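Local coordinates for vacuolar aminopeptidase 1 (Saccharomyces cerevisiae, PDB 5JGF), which removes amino acids from the N-termini of peptides and proteins in the yeast vacuole as a zinc aminopeptidase, and is the major cargo of the cytoplasm-to-vacuole targeting pathway, at residues L95-L99 / M236-L240; R137-K143 / E232-M236; V364-G368 / G445-L451; L392-D398 / K454-F459. All blocks are in the same frame, centred on the assembly; numbering follows the deposited sequence.

Contact 1: residues L95-L99 / M236-L240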
loop_
_atom_site.group_PDB
_atom_site.type_symbol
_atom_site.label_atom_id
_atom_site.label_comp_id
_atom_site.label_asym_id
_atom_site.label_seq_id
_atom_site.Cartn_x
_atom_site.Cartn_y
_atom_site.Cartn_z
ATOM N N LEU D 95 1.806 -38.871 -7.052
ATOM C CA LEU D 95 0.974 -37.749 -7.465
ATOM C C LEU D 95 0.370 -38.075 -8.822
ATOM O O LEU D 95 1.055 -38.583 -9.713
ATOM C CB LEU D 95 1.802 -36.464 -7.562
ATOM C CG LEU D 95 1.667 -35.507 -6.374
ATOM C CD1 LEU D 95 2.125 -36.204 -5.097
ATOM C CD2 LEU D 95 2.498 -34.252 -6.627
ATOM N N THR D 96 -0.918 -37.794 -8.976
ATOM C CA THR D 96 -1.584 -38.075 -10.231
ATOM C C THR D 96 -2.834 -37.218 -10.377
ATOM O O THR D 96 -3.054 -36.280 -9.607
ATOM C CB THR D 96 -1.949 -39.586 -10.329
ATOM O OG1 THR D 96 -2.403 -39.888 -11.649
ATOM C CG2 THR D 96 -3.043 -39.950 -9.329
ATOM N N VAL D 97 -3.638 -37.536 -11.384
ATOM C CA VAL D 97 -4.884 -36.821 -11.644
ATOM C C VAL D 97 -5.967 -37.890 -11.717
ATOM O O VAL D 97 -5.820 -38.882 -12.429
ATOM C CB VAL D 97 -4.806 -36.035 -12.976
ATOM C CG1 VAL D 97 -6.157 -35.435 -13.312
ATOM C CG2 VAL D 97 -3.761 -34.936 -12.862
ATOM N N LYS D 98 -7.046 -37.689 -10.969
ATOM C CA LYS D 98 -8.140 -38.659 -10.911
ATOM C C LYS D 98 -9.391 -38.200 -11.642
ATOM O O LYS D 98 -9.798 -37.049 -11.510
ATOM C CB LYS D 98 -8.524 -38.914 -9.449
ATOM C CG LYS D 98 -7.448 -39.545 -8.584
ATOM C CD LYS D 98 -7.308 -41.016 -8.914
ATOM C CE LYS D 98 -6.445 -41.745 -7.895
ATOM N NZ LYS D 98 -6.436 -43.207 -8.190
ATOM N N LEU D 99 -10.010 -39.091 -12.412
ATOM C CA LEU D 99 -11.255 -38.714 -13.066
ATOM C C LEU D 99 -12.254 -38.536 -11.929
ATOM O O LEU D 99 -12.215 -39.275 -10.946
ATOM C CB LEU D 99 -11.754 -39.816 -14.005
ATOM C CG LEU D 99 -11.431 -39.640 -15.486
ATOM C CD1 LEU D 99 -9.933 -39.789 -15.702
ATOM C CD2 LEU D 99 -12.194 -40.673 -16.299
ATOM N N MET D 236 -15.568 -47.165 -11.591
ATOM C CA MET D 236 -14.174 -47.103 -11.999
ATOM C C MET D 236 -13.373 -46.076 -11.217
ATOM O O MET D 236 -13.916 -45.100 -10.704
ATOM C CB MET D 236 -14.066 -46.823 -13.501
ATOM C CG MET D 236 -14.962 -45.719 -14.004
ATOM S SD MET D 236 -14.872 -45.542 -15.807
ATOM C CE MET D 236 -14.553 -43.799 -15.906
ATOM N N ASP D 237 -12.076 -46.336 -11.115
ATOM C CA ASP D 237 -11.130 -45.475 -10.414
ATOM C C ASP D 237 -9.977 -45.348 -11.402
ATOM O O ASP D 237 -9.071 -46.181 -11.422
ATOM C CB ASP D 237 -10.662 -46.158 -9.122
ATOM C CG ASP D 237 -9.691 -45.306 -8.320
ATOM O OD1 ASP D 237 -9.307 -44.217 -8.795
ATOM O OD2 ASP D 237 -9.306 -45.738 -7.210
ATOM N N LEU D 238 -10.030 -44.310 -12.232
ATOM C CA LEU D 238 -9.012 -44.094 -13.256
ATOM C C LEU D 238 -8.156 -42.853 -13.021
ATOM O O LEU D 238 -8.632 -41.854 -12.480
ATOM C CB LEU D 238 -9.677 -43.984 -14.634
ATOM C CG LEU D 238 -10.630 -45.120 -15.031
ATOM C CD1 LEU D 238 -11.182 -44.866 -16.434
ATOM C CD2 LEU D 238 -9.892 -46.452 -14.979
ATOM N N ASP D 239 -6.894 -42.943 -13.439
ATOM C CA ASP D 239 -5.921 -41.856 -13.327
ATOM C C ASP D 239 -5.594 -41.356 -14.724
ATOM O O ASP D 239 -5.847 -42.037 -15.720
ATOM C CB ASP D 239 -4.558 -42.333 -12.805
ATOM C CG ASP D 239 -4.584 -42.861 -11.397
ATOM O OD1 ASP D 239 -3.491 -43.254 -10.941
ATOM O OD2 ASP D 239 -5.646 -42.887 -10.751
ATOM N N LEU D 240 -5.003 -40.168 -14.769
ATOM C CA LEU D 240 -4.483 -39.596 -16.000
ATOM C C LEU D 240 -3.017 -39.496 -15.603
ATOM O O LEU D 240 -2.702 -39.038 -14.501
ATOM C CB LEU D 240 -5.049 -38.206 -16.286
ATOM C CG LEU D 240 -6.468 -38.149 -16.843
ATOM C CD1 LEU D 240 -6.725 -36.728 -17.339
ATOM C CD2 LEU D 240 -6.630 -39.144 -17.999
HETATM O O HOH W 1 -8.343 -43.709 -5.771
HETATM O O HOH W 2 -12.217 -42.376 -11.663
HETATM O O HOH W 3 -10.681 -42.007 -9.887
#
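Lys98 carries CG beside its backbone N, anti to the carbonyl carbon (chi1 -64°), and bends once more at chi2 (-75°); this lays its chain alongside Asp239, both side chains pointing the same way. Extended from there on, the lysine delivers NZ to two acids. Asp239 OD2 receives it at 2.7 Å through its syn lone pair, while Asp237 OD1 is met at 3.1 Å, also on the syn side but 28° out of the carboxylate plane. Two aspartates spaced two residues apart on one strand project from the same face, and a long, flexible cation such as lysine can serve both; its charge should ease their mutual repulsion. A water links NZ to Asp237 OD2, which also bonds Tyr26. Beneath this network the backbones pair, with Leu240 N on Val97 O at 2.8 Å and Leu99 N on Leu238 O at 3.1 Å. The other face is apolar: Val97 CB meets Leu240 CB at 4.0 Å, and Leu99 divides its branches, CD1 against Leu240 CG at 4.0 Å and CD2 against Met236 CE at 3.9 Å. Helix 216-226 covers part of this side. Such antiparallel pairing, polar on one face and apolar on the other, joins neighbouring strands in the six-stranded sheet of the non-catalytic dimerisation domain of the M18 fold, where the Thr96 end of strand 96-99 comes near the zinc site.

Contact 2: residues R137-K143 / E232-M236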
loop_
_atom_site.group_PDB
_atom_site.type_symbol
_atom_site.label_atom_id
_atom_site.label_comp_id
_atom_site.label_asym_id
_atom_site.label_seq_id
_atom_site.Cartn_x
_atom_site.Cartn_y
_atom_site.Cartn_z
ATOM N N ARG D 137 -8.474 -49.010 -12.368
ATOM C CA ARG D 137 -9.355 -50.126 -12.062
ATOM C C ARG D 137 -10.799 -49.939 -12.506
ATOM O O ARG D 137 -11.401 -48.886 -12.289
ATOM C CB ARG D 137 -9.317 -50.382 -10.555
ATOM C CG ARG D 137 -10.105 -51.592 -10.089
ATOM C CD ARG D 137 -10.055 -51.703 -8.573
ATOM N NE ARG D 137 -10.451 -53.029 -8.117
ATOM C CZ ARG D 137 -10.498 -53.401 -6.843
ATOM N NH1 ARG D 137 -10.870 -54.635 -6.529
ATOM N NH2 ARG D 137 -10.179 -52.545 -5.885
ATOM N N LEU D 138 -11.346 -50.971 -13.138
ATOM C CA LEU D 138 -12.737 -50.955 -13.573
ATOM C C LEU D 138 -13.454 -52.049 -12.803
ATOM O O LEU D 138 -12.916 -53.143 -12.638
ATOM C CB LEU D 138 -12.868 -51.272 -15.065
ATOM C CG LEU D 138 -12.285 -50.339 -16.122
ATOM C CD1 LEU D 138 -12.708 -50.849 -17.498
ATOM C CD2 LEU D 138 -12.782 -48.913 -15.912
ATOM N N LEU D 139 -14.651 -51.750 -12.314
ATOM C CA LEU D 139 -15.442 -52.755 -11.614
ATOM C C LEU D 139 -16.581 -53.076 -12.569
ATOM O O LEU D 139 -17.234 -52.169 -13.086
ATOM C CB LEU D 139 -15.996 -52.212 -10.293
ATOM C CG LEU D 139 -14.990 -51.906 -9.181
ATOM C CD1 LEU D 139 -15.739 -51.476 -7.924
ATOM C CD2 LEU D 139 -14.142 -53.141 -8.894
ATOM N N TYR D 140 -16.806 -54.358 -12.828
ATOM C CA TYR D 140 -17.873 -54.740 -13.739
ATOM C C TYR D 140 -18.632 -55.971 -13.270
ATOM O O TYR D 140 -18.202 -56.683 -12.362
ATOM C CB TYR D 140 -17.312 -54.989 -15.144
ATOM C CG TYR D 140 -16.395 -56.188 -15.253
ATOM C CD1 TYR D 140 -15.052 -56.104 -14.885
ATOM C CD2 TYR D 140 -16.875 -57.412 -15.719
ATOM C CE1 TYR D 140 -14.207 -57.212 -14.981
ATOM C CE2 TYR D 140 -16.042 -58.524 -15.817
ATOM C CZ TYR D 140 -14.712 -58.418 -15.450
ATOM O OH TYR D 140 -13.889 -59.517 -15.553
ATOM N N LYS D 141 -19.773 -56.209 -13.905
ATOM C CA LYS D 141 -20.620 -57.345 -13.578
ATOM C C LYS D 141 -21.087 -57.955 -14.892
ATOM O O LYS D 141 -21.864 -57.344 -15.623
ATOM C CB LYS D 141 -21.814 -56.868 -12.745
ATOM C CG LYS D 141 -22.809 -57.944 -12.353
ATOM C CD LYS D 141 -23.700 -57.466 -11.212
ATOM C CE LYS D 141 -24.473 -56.207 -11.579
ATOM N NZ LYS D 141 -25.282 -55.705 -10.432
ATOM N N LYS D 142 -20.592 -59.151 -15.198
ATOM C CA LYS D 142 -20.964 -59.820 -16.438
ATOM C C LYS D 142 -22.473 -59.979 -16.542
ATOM O O LYS D 142 -23.140 -60.340 -15.571
ATOM C CB LYS D 142 -20.286 -61.192 -16.539
ATOM C CG LYS D 142 -18.769 -61.136 -16.730
ATOM C CD LYS D 142 -18.367 -60.284 -17.938
ATOM C CE LYS D 142 -18.883 -60.854 -19.255
ATOM N NZ LYS D 142 -18.499 -59.998 -20.419
ATOM N N LYS D 143 -23.002 -59.693 -17.727
ATOM C CA LYS D 143 -24.430 -59.791 -17.986
ATOM C C LYS D 143 -24.976 -61.144 -17.538
ATOM O O LYS D 143 -24.373 -62.185 -17.795
ATOM C CB LYS D 143 -24.700 -59.585 -19.481
ATOM C CG LYS D 143 -26.169 -59.601 -19.865
ATOM C CD LYS D 143 -26.359 -59.266 -21.337
ATOM C CE LYS D 143 -27.834 -59.251 -21.714
ATOM N NZ LYS D 143 -28.050 -58.831 -23.128
ATOM N N GLU D 232 -21.992 -53.705 -18.703
ATOM C CA GLU D 232 -21.419 -54.413 -17.567
ATOM C C GLU D 232 -20.590 -53.539 -16.625
ATOM O O GLU D 232 -20.264 -53.959 -15.516
ATOM C CB GLU D 232 -20.585 -55.591 -18.074
ATOM C CG GLU D 232 -21.373 -56.506 -19.008
ATOM C CD GLU D 232 -20.557 -57.669 -19.539
ATOM O OE1 GLU D 232 -19.473 -57.430 -20.111
ATOM O OE2 GLU D 232 -21.008 -58.825 -19.392
ATOM N N LEU D 233 -20.255 -52.328 -17.059
ATOM C CA LEU D 233 -19.468 -51.421 -16.222
ATOM C C LEU D 233 -20.313 -50.857 -15.081
ATOM O O LEU D 233 -21.394 -50.314 -15.315
ATOM C CB LEU D 233 -18.919 -50.266 -17.063
ATOM C CG LEU D 233 -18.009 -50.604 -18.248
ATOM C CD1 LEU D 233 -17.649 -49.316 -18.978
ATOM C CD2 LEU D 233 -16.751 -51.316 -17.767
ATOM N N ILE D 234 -19.818 -50.984 -13.849
ATOM C CA ILE D 234 -20.531 -50.478 -12.672
ATOM C C ILE D 234 -19.848 -49.296 -11.985
ATOM O O ILE D 234 -20.522 -48.417 -11.450
ATOM C CB ILE D 234 -20.754 -51.599 -11.626
ATOM C CG1 ILE D 234 -22.052 -52.335 -11.941
ATOM C CG2 ILE D 234 -20.825 -51.027 -10.220
ATOM C CD1 ILE D 234 -21.833 -53.679 -12.538
ATOM N N GLN D 235 -18.518 -49.289 -11.981
ATOM C CA GLN D 235 -17.746 -48.204 -11.372
ATOM C C GLN D 235 -16.304 -48.238 -11.857
ATOM O O GLN D 235 -15.867 -49.212 -12.467
ATOM C CB GLN D 235 -17.754 -48.305 -9.841
ATOM C CG GLN D 235 -18.735 -47.363 -9.144
ATOM C CD GLN D 235 -18.609 -45.926 -9.626
ATOM O OE1 GLN D 235 -17.535 -45.492 -10.049
ATOM N NE2 GLN D 235 -19.705 -45.178 -9.557
ATOM N N MET D 236 -15.568 -47.165 -11.591
ATOM C CA MET D 236 -14.174 -47.103 -11.999
ATOM C C MET D 236 -13.373 -46.076 -11.217
ATOM O O MET D 236 -13.916 -45.100 -10.704
ATOM C CB MET D 236 -14.066 -46.823 -13.501
ATOM C CG MET D 236 -14.962 -45.719 -14.004
ATOM S SD MET D 236 -14.872 -45.542 -15.807
ATOM C CE MET D 236 -14.553 -43.799 -15.906
#
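Glu232 stretches out beyond CG, whereas Lys142 bends at both chi2 (-55°) and chi3 (-63°), curling back across the carboxylate. NZ of Lys142 takes the syn lone pair of Glu232 OE1 at 2.8 Å, and the backbone N of Lys143 takes the anti lone pair of Glu232 OE2 at 2.7 Å. The buried glutamate is thus gripped at both oxygens, OE1 also receiving Glu229 N. Further along the strands lies a classic beta bulge: Ile234 and Gln235 both face Leu139, whose O accepts Ile234 N at 2.9 Å and, weakly, Gln235 N at 3.3 Å, shifting the register of this antiparallel pair by one. Gln235 folds its amide back, OE1 accepting a hydrogen bond from Met236 N at 3.0 Å, and offers NE2 to Glu390 of a second subunit. On the face turned to helix 216-226, Leu138 lies side by side with Met236. Leu138 CD2 presses on Met236 CB at a tight 3.4 Å, while Leu138 CD1 reaches Leu233 CD2 at 4.1 Å; branched leucine can fill both positions at once. Lys141 runs out extended as far as a bend at chi3 and sends NZ to a salt bridge with Glu391 of that second subunit.

Contact 3: residues V364-G368 / G445-L451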
loop_
_atom_site.group_PDB
_atom_site.type_symbol
_atom_site.label_atom_id
_atom_site.label_comp_id
_atom_site.label_asym_id
_atom_site.label_seq_id
_atom_site.Cartn_x
_atom_site.Cartn_y
_atom_site.Cartn_z
ATOM N N VAL D 364 24.207 -36.674 -3.508
ATOM C CA VAL D 364 24.507 -36.468 -4.915
ATOM C C VAL D 364 24.181 -37.779 -5.621
ATOM O O VAL D 364 23.975 -38.806 -4.972
ATOM C CB VAL D 364 25.984 -36.075 -5.132
ATOM C CG1 VAL D 364 26.264 -34.748 -4.429
ATOM C CG2 VAL D 364 26.911 -37.163 -4.605
ATOM N N PRO D 365 24.126 -37.766 -6.958
ATOM C CA PRO D 365 23.806 -38.982 -7.713
ATOM C C PRO D 365 24.846 -40.101 -7.723
ATOM O O PRO D 365 26.043 -39.861 -7.586
ATOM C CB PRO D 365 23.561 -38.458 -9.131
ATOM C CG PRO D 365 23.269 -36.981 -8.940
ATOM C CD PRO D 365 24.221 -36.602 -7.853
ATOM N N ASN D 366 24.349 -41.321 -7.892
ATOM C CA ASN D 366 25.169 -42.523 -8.021
ATOM C C ASN D 366 26.186 -42.849 -6.934
ATOM O O ASN D 366 27.255 -43.395 -7.219
ATOM C CB ASN D 366 25.863 -42.478 -9.384
ATOM C CG ASN D 366 24.882 -42.220 -10.513
ATOM O OD1 ASN D 366 23.854 -42.886 -10.614
ATOM N ND2 ASN D 366 25.192 -41.248 -11.362
ATOM N N VAL D 367 25.847 -42.542 -5.689
ATOM C CA VAL D 367 26.741 -42.827 -4.575
ATOM C C VAL D 367 26.152 -43.895 -3.661
ATOM O O VAL D 367 26.798 -44.902 -3.375
ATOM C CB VAL D 367 27.024 -41.554 -3.755
ATOM C CG1 VAL D 367 27.764 -41.905 -2.471
ATOM C CG2 VAL D 367 27.851 -40.585 -4.594
ATOM N N GLY D 368 24.923 -43.676 -3.206
ATOM C CA GLY D 368 24.294 -44.643 -2.327
ATOM C C GLY D 368 23.044 -44.116 -1.651
ATOM O O GLY D 368 22.591 -43.007 -1.933
ATOM N N GLY D 445 19.975 -40.779 -10.243
ATOM C CA GLY D 445 21.165 -41.290 -10.896
ATOM C C GLY D 445 20.850 -42.595 -11.605
ATOM O O GLY D 445 20.024 -43.373 -11.133
ATOM N N SER D 446 21.501 -42.844 -12.738
ATOM C CA SER D 446 21.265 -44.087 -13.473
ATOM C C SER D 446 21.746 -45.320 -12.690
ATOM O O SER D 446 21.291 -46.434 -12.949
ATOM C CB SER D 446 21.949 -44.031 -14.840
ATOM O OG SER D 446 23.336 -43.771 -14.711
ATOM N N LYS D 447 22.658 -45.122 -11.742
ATOM C CA LYS D 447 23.168 -46.218 -10.909
ATOM C C LYS D 447 22.403 -46.370 -9.589
ATOM O O LYS D 447 22.553 -47.369 -8.882
ATOM C CB LYS D 447 24.648 -45.990 -10.552
ATOM C CG LYS D 447 25.680 -46.343 -11.608
ATOM C CD LYS D 447 27.071 -46.490 -10.971
ATOM C CE LYS D 447 27.061 -47.559 -9.871
ATOM N NZ LYS D 447 28.439 -47.879 -9.397
ATOM N N ASP D 448 21.589 -45.379 -9.251
ATOM C CA ASP D 448 20.871 -45.404 -7.984
ATOM C C ASP D 448 19.855 -46.514 -7.739
ATOM O O ASP D 448 19.676 -46.943 -6.600
ATOM C CB ASP D 448 20.263 -44.023 -7.722
ATOM C CG ASP D 448 21.316 -43.021 -7.272
ATOM O OD1 ASP D 448 21.366 -41.892 -7.804
ATOM O OD2 ASP D 448 22.109 -43.376 -6.376
ATOM N N VAL D 449 19.191 -46.995 -8.781
ATOM C CA VAL D 449 18.249 -48.094 -8.588
ATOM C C VAL D 449 19.066 -49.289 -8.083
ATOM O O VAL D 449 18.720 -49.918 -7.080
ATOM C CB VAL D 449 17.546 -48.488 -9.908
ATOM C CG1 VAL D 449 16.687 -49.727 -9.690
ATOM C CG2 VAL D 449 16.680 -47.332 -10.399
ATOM N N GLY D 450 20.166 -49.574 -8.774
ATOM C CA GLY D 450 21.026 -50.683 -8.392
ATOM C C GLY D 450 21.664 -50.515 -7.025
ATOM O O GLY D 450 21.745 -51.469 -6.250
ATOM N N LEU D 451 22.130 -49.308 -6.720
ATOM C CA LEU D 451 22.753 -49.063 -5.425
ATOM C C LEU D 451 21.710 -49.225 -4.318
ATOM O O LEU D 451 22.031 -49.659 -3.208
ATOM C CB LEU D 451 23.370 -47.660 -5.391
ATOM C CG LEU D 451 24.583 -47.467 -6.314
ATOM C CD1 LEU D 451 24.959 -45.995 -6.374
ATOM C CD2 LEU D 451 25.758 -48.298 -5.810
HETATM O O HOH W 4 23.265 -41.608 -4.828
HETATM O O HOH W 5 28.780 -45.986 -7.425
#
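Asn366 and Asp448 meet through the backbone N of the asparagine, which points almost straight at Asp448 OD1 (3.0 Å, 170° at the hydrogen), arriving on the syn side but 35° out of the carboxylate plane. Asn366 answers with its side chain: OD1 accepts the N of Lys447 at 2.8 Å and rests 3.1 Å from Gly445 CA. A side chain on Gly445 would run into that oxygen, hence glycine. Leu451 closes the contact, with Leu451 CD1 3.4 Å from Asn366 C. The loop docks on the opening turn of helix 448-468, joining the connection between strands 339-347 and 369-372 of the catalytic domain to the start of the C-terminal helix. Asp448 is itself steadied by a weak bond from Gly445 N, and its OD2 lies 2.6 Å from a water that accepts a hydrogen bond from Val367 N at 2.9 Å. With an alanine in place of Asp448, the N of Asn366 would probably lose its acceptor and this water a partner, loosening the hold on this turn of the loop. Asn366 adopts a left-handed backbone (phi 55°), which asparagine tolerates well, and its ND2 is held by His254 O. A second water joins Asn366 O to Lys447 NZ, and Lys447 forms a cation-pi pair with Tyr8. Pro365, whose CB rests on Gly445 CA, also packs on Tyr111 of a third subunit.

Contact 4: residues L392-D398 / K454-F459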
loop_
_atom_site.group_PDB
_atom_site.type_symbol
_atom_site.label_atom_id
_atom_site.label_comp_id
_atom_site.label_asym_id
_atom_site.label_seq_id
_atom_site.Cartn_x
_atom_site.Cartn_y
_atom_site.Cartn_z
ATOM N N LEU D 392 25.969 -50.986 9.202
ATOM C CA LEU D 392 25.443 -51.905 8.201
ATOM C C LEU D 392 26.095 -51.630 6.842
ATOM O O LEU D 392 26.484 -52.554 6.124
ATOM C CB LEU D 392 23.929 -51.719 8.101
ATOM C CG LEU D 392 23.105 -52.669 7.240
ATOM C CD1 LEU D 392 23.224 -54.089 7.777
ATOM C CD2 LEU D 392 21.653 -52.213 7.256
ATOM N N ALA D 393 26.213 -50.352 6.495
ATOM C CA ALA D 393 26.813 -49.959 5.225
ATOM C C ALA D 393 28.302 -50.298 5.186
ATOM O O ALA D 393 28.798 -50.809 4.179
ATOM C CB ALA D 393 26.611 -48.466 4.987
ATOM N N ARG D 394 29.012 -50.013 6.274
ATOM C CA ARG D 394 30.441 -50.305 6.333
ATOM C C ARG D 394 30.695 -51.793 6.112
ATOM O O ARG D 394 31.664 -52.171 5.458
ATOM C CB ARG D 394 31.033 -49.863 7.678
ATOM C CG ARG D 394 31.121 -48.345 7.849
ATOM C CD ARG D 394 32.003 -47.956 9.031
ATOM N NE ARG D 394 31.418 -48.321 10.317
ATOM C CZ ARG D 394 30.587 -47.548 11.013
ATOM N NH1 ARG D 394 30.239 -46.355 10.551
ATOM N NH2 ARG D 394 30.105 -47.973 12.173
ATOM N N ARG D 395 29.814 -52.634 6.647
ATOM C CA ARG D 395 29.955 -54.080 6.497
ATOM C C ARG D 395 29.647 -54.577 5.087
ATOM O O ARG D 395 30.324 -55.476 4.585
ATOM C CB ARG D 395 29.042 -54.816 7.486
ATOM C CG ARG D 395 29.399 -54.622 8.949
ATOM C CD ARG D 395 28.594 -55.571 9.826
ATOM N NE ARG D 395 28.871 -55.387 11.249
ATOM C CZ ARG D 395 28.383 -56.166 12.210
ATOM N NH1 ARG D 395 27.594 -57.189 11.903
ATOM N NH2 ARG D 395 28.682 -55.922 13.479
ATOM N N ASN D 396 28.637 -53.989 4.448
ATOM C CA ASN D 396 28.217 -54.402 3.106
ATOM C C ASN D 396 28.924 -53.663 1.975
ATOM O O ASN D 396 28.699 -53.959 0.802
ATOM C CB ASN D 396 26.698 -54.217 2.959
ATOM C CG ASN D 396 26.105 -55.046 1.819
ATOM O OD1 ASN D 396 26.366 -56.248 1.711
ATOM N ND2 ASN D 396 25.283 -54.411 0.978
ATOM N N GLY D 397 29.775 -52.705 2.318
ATOM C CA GLY D 397 30.470 -51.963 1.286
ATOM C C GLY D 397 29.560 -50.957 0.604
ATOM O O GLY D 397 29.709 -50.679 -0.587
ATOM N N ASP D 398 28.600 -50.424 1.353
ATOM C CA ASP D 398 27.684 -49.428 0.810
ATOM C C ASP D 398 28.082 -48.061 1.333
ATOM O O ASP D 398 28.718 -47.946 2.380
ATOM C CB ASP D 398 26.241 -49.696 1.246
ATOM C CG ASP D 398 25.680 -50.968 0.663
ATOM O OD1 ASP D 398 25.729 -51.129 -0.574
ATOM O OD2 ASP D 398 25.178 -51.800 1.448
ATOM N N LYS D 454 21.091 -52.946 -3.787
ATOM C CA LYS D 454 22.257 -53.474 -3.092
ATOM C C LYS D 454 22.190 -53.174 -1.600
ATOM O O LYS D 454 22.436 -54.048 -0.769
ATOM C CB LYS D 454 23.538 -52.887 -3.695
ATOM C CG LYS D 454 24.824 -53.437 -3.095
ATOM C CD LYS D 454 26.038 -52.974 -3.896
ATOM C CE LYS D 454 27.032 -52.208 -3.037
ATOM N NZ LYS D 454 27.573 -53.024 -1.914
ATOM N N PHE D 455 21.842 -51.941 -1.252
ATOM C CA PHE D 455 21.752 -51.581 0.152
ATOM C C PHE D 455 20.652 -52.351 0.880
ATOM O O PHE D 455 20.883 -52.903 1.954
ATOM C CB PHE D 455 21.495 -50.084 0.313
ATOM C CG PHE D 455 21.265 -49.678 1.733
ATOM C CD1 PHE D 455 22.325 -49.607 2.628
ATOM C CD2 PHE D 455 19.978 -49.428 2.193
ATOM C CE1 PHE D 455 22.106 -49.297 3.964
ATOM C CE2 PHE D 455 19.749 -49.117 3.527
ATOM C CZ PHE D 455 20.814 -49.053 4.416
ATOM N N PHE D 456 19.455 -52.383 0.299
ATOM C CA PHE D 456 18.324 -53.075 0.914
ATOM C C PHE D 456 18.571 -54.574 1.041
ATOM O O PHE D 456 18.103 -55.209 1.989
ATOM C CB PHE D 456 17.050 -52.827 0.102
ATOM C CG PHE D 456 16.557 -51.404 0.163
ATOM C CD1 PHE D 456 16.035 -50.787 -0.969
ATOM C CD2 PHE D 456 16.608 -50.688 1.355
ATOM C CE1 PHE D 456 15.573 -49.473 -0.918
ATOM C CE2 PHE D 456 16.147 -49.371 1.418
ATOM C CZ PHE D 456 15.631 -48.765 0.280
ATOM N N ASN D 457 19.300 -55.135 0.082
ATOM C CA ASN D 457 19.620 -56.559 0.105
ATOM C C ASN D 457 20.528 -56.781 1.310
ATOM O O ASN D 457 20.343 -57.727 2.082
ATOM C CB ASN D 457 20.346 -56.965 -1.181
ATOM C CG ASN D 457 20.551 -58.470 -1.291
ATOM O OD1 ASN D 457 21.565 -58.930 -1.806
ATOM N ND2 ASN D 457 19.579 -59.240 -0.820
ATOM N N GLY D 458 21.500 -55.886 1.472
ATOM C CA GLY D 458 22.420 -55.975 2.593
ATOM C C GLY D 458 21.692 -55.845 3.919
ATOM O O GLY D 458 22.086 -56.450 4.920
ATOM N N PHE D 459 20.626 -55.048 3.933
ATOM C CA PHE D 459 19.835 -54.859 5.143
ATOM C C PHE D 459 19.193 -56.173 5.587
ATOM O O PHE D 459 19.309 -56.568 6.747
ATOM C CB PHE D 459 18.731 -53.821 4.913
ATOM C CG PHE D 459 17.688 -53.799 5.999
ATOM C CD1 PHE D 459 17.975 -53.262 7.250
ATOM C CD2 PHE D 459 16.422 -54.336 5.777
ATOM C CE1 PHE D 459 17.013 -53.258 8.265
ATOM C CE2 PHE D 459 15.456 -54.340 6.783
ATOM C CZ PHE D 459 15.751 -53.799 8.029
HETATM O O HOH W 6 23.352 -52.689 3.465
#
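Asp398 OD1 and Lys454 NZ, 3.0 Å apart, form a salt bridge whose hydrogen bond is weak. Lys454 bends at chi3 and chi4 to bring its ammonium group back to the end of helix 383-396, where NZ also makes a weak bond to Gly397 O at 3.4 Å; a positive charge is likely to sit well with carbonyls at a helix C-terminus. The other carboxylate oxygen has two partners: Asn396 ND2 donates to Asp398 OD2 at 2.7 Å, nearly straight at 166° and in the amide plane, and a water links OD2 to Phe455 O. Changing Asp398 to alanine would probably deprive Lys454 of its counter-charge and free the amide of Asn396 to turn. Gly397 takes the positive phi with which the chain leaves the helix. The carboxylate of Asp398 stands steeply to the Phe455 ring, planes 70° apart, with OD2 3.8 Å from Phe455 CD1. Asn396 fits against Gly458, ND2 lying 3.6 Å from its CA; any CB there would collide with the amide, hence the glycine. Beyond, Leu392, with CG anti to the nitrogen of its own backbone, slides CD2 to the edge of the Phe459 ring, 3.8 Å from Phe459 CD1, and 4.3 Å from Phe455 CZ. Both phenylalanines pack on strand 339-347. The helix segments cross nearly at right angles (103°): helix 448-468 lies on the sheet, and the crossover helix 383-396 packs against it, in the layered alpha/beta catalytic domain of the zinc exopeptidase clan.

Overall arrangement
From the N terminus, residues 95-99 open contact 1, and strand 132-140 next opens contact 2 within the loop of contact 1. Both end on the same stretch, contact 2 at 232-236 and contact 1 at 236-240, sharing Met236. Strand 233-242 joins both into one antiparallel sheet, in which Asp237 N probably bonds Arg137 O. After this domain the chain completes contacts 3 and 4, about 30 and 37 Å from contact 1 between centres and across the chain's centre. These two cross: 364-368 and 392-398 come first, then contact 3 closes at 445-451 before contact 4 closes at 454-459, and helix 448-468 gathers the loop and helix 383-396 onto the catalytic domain.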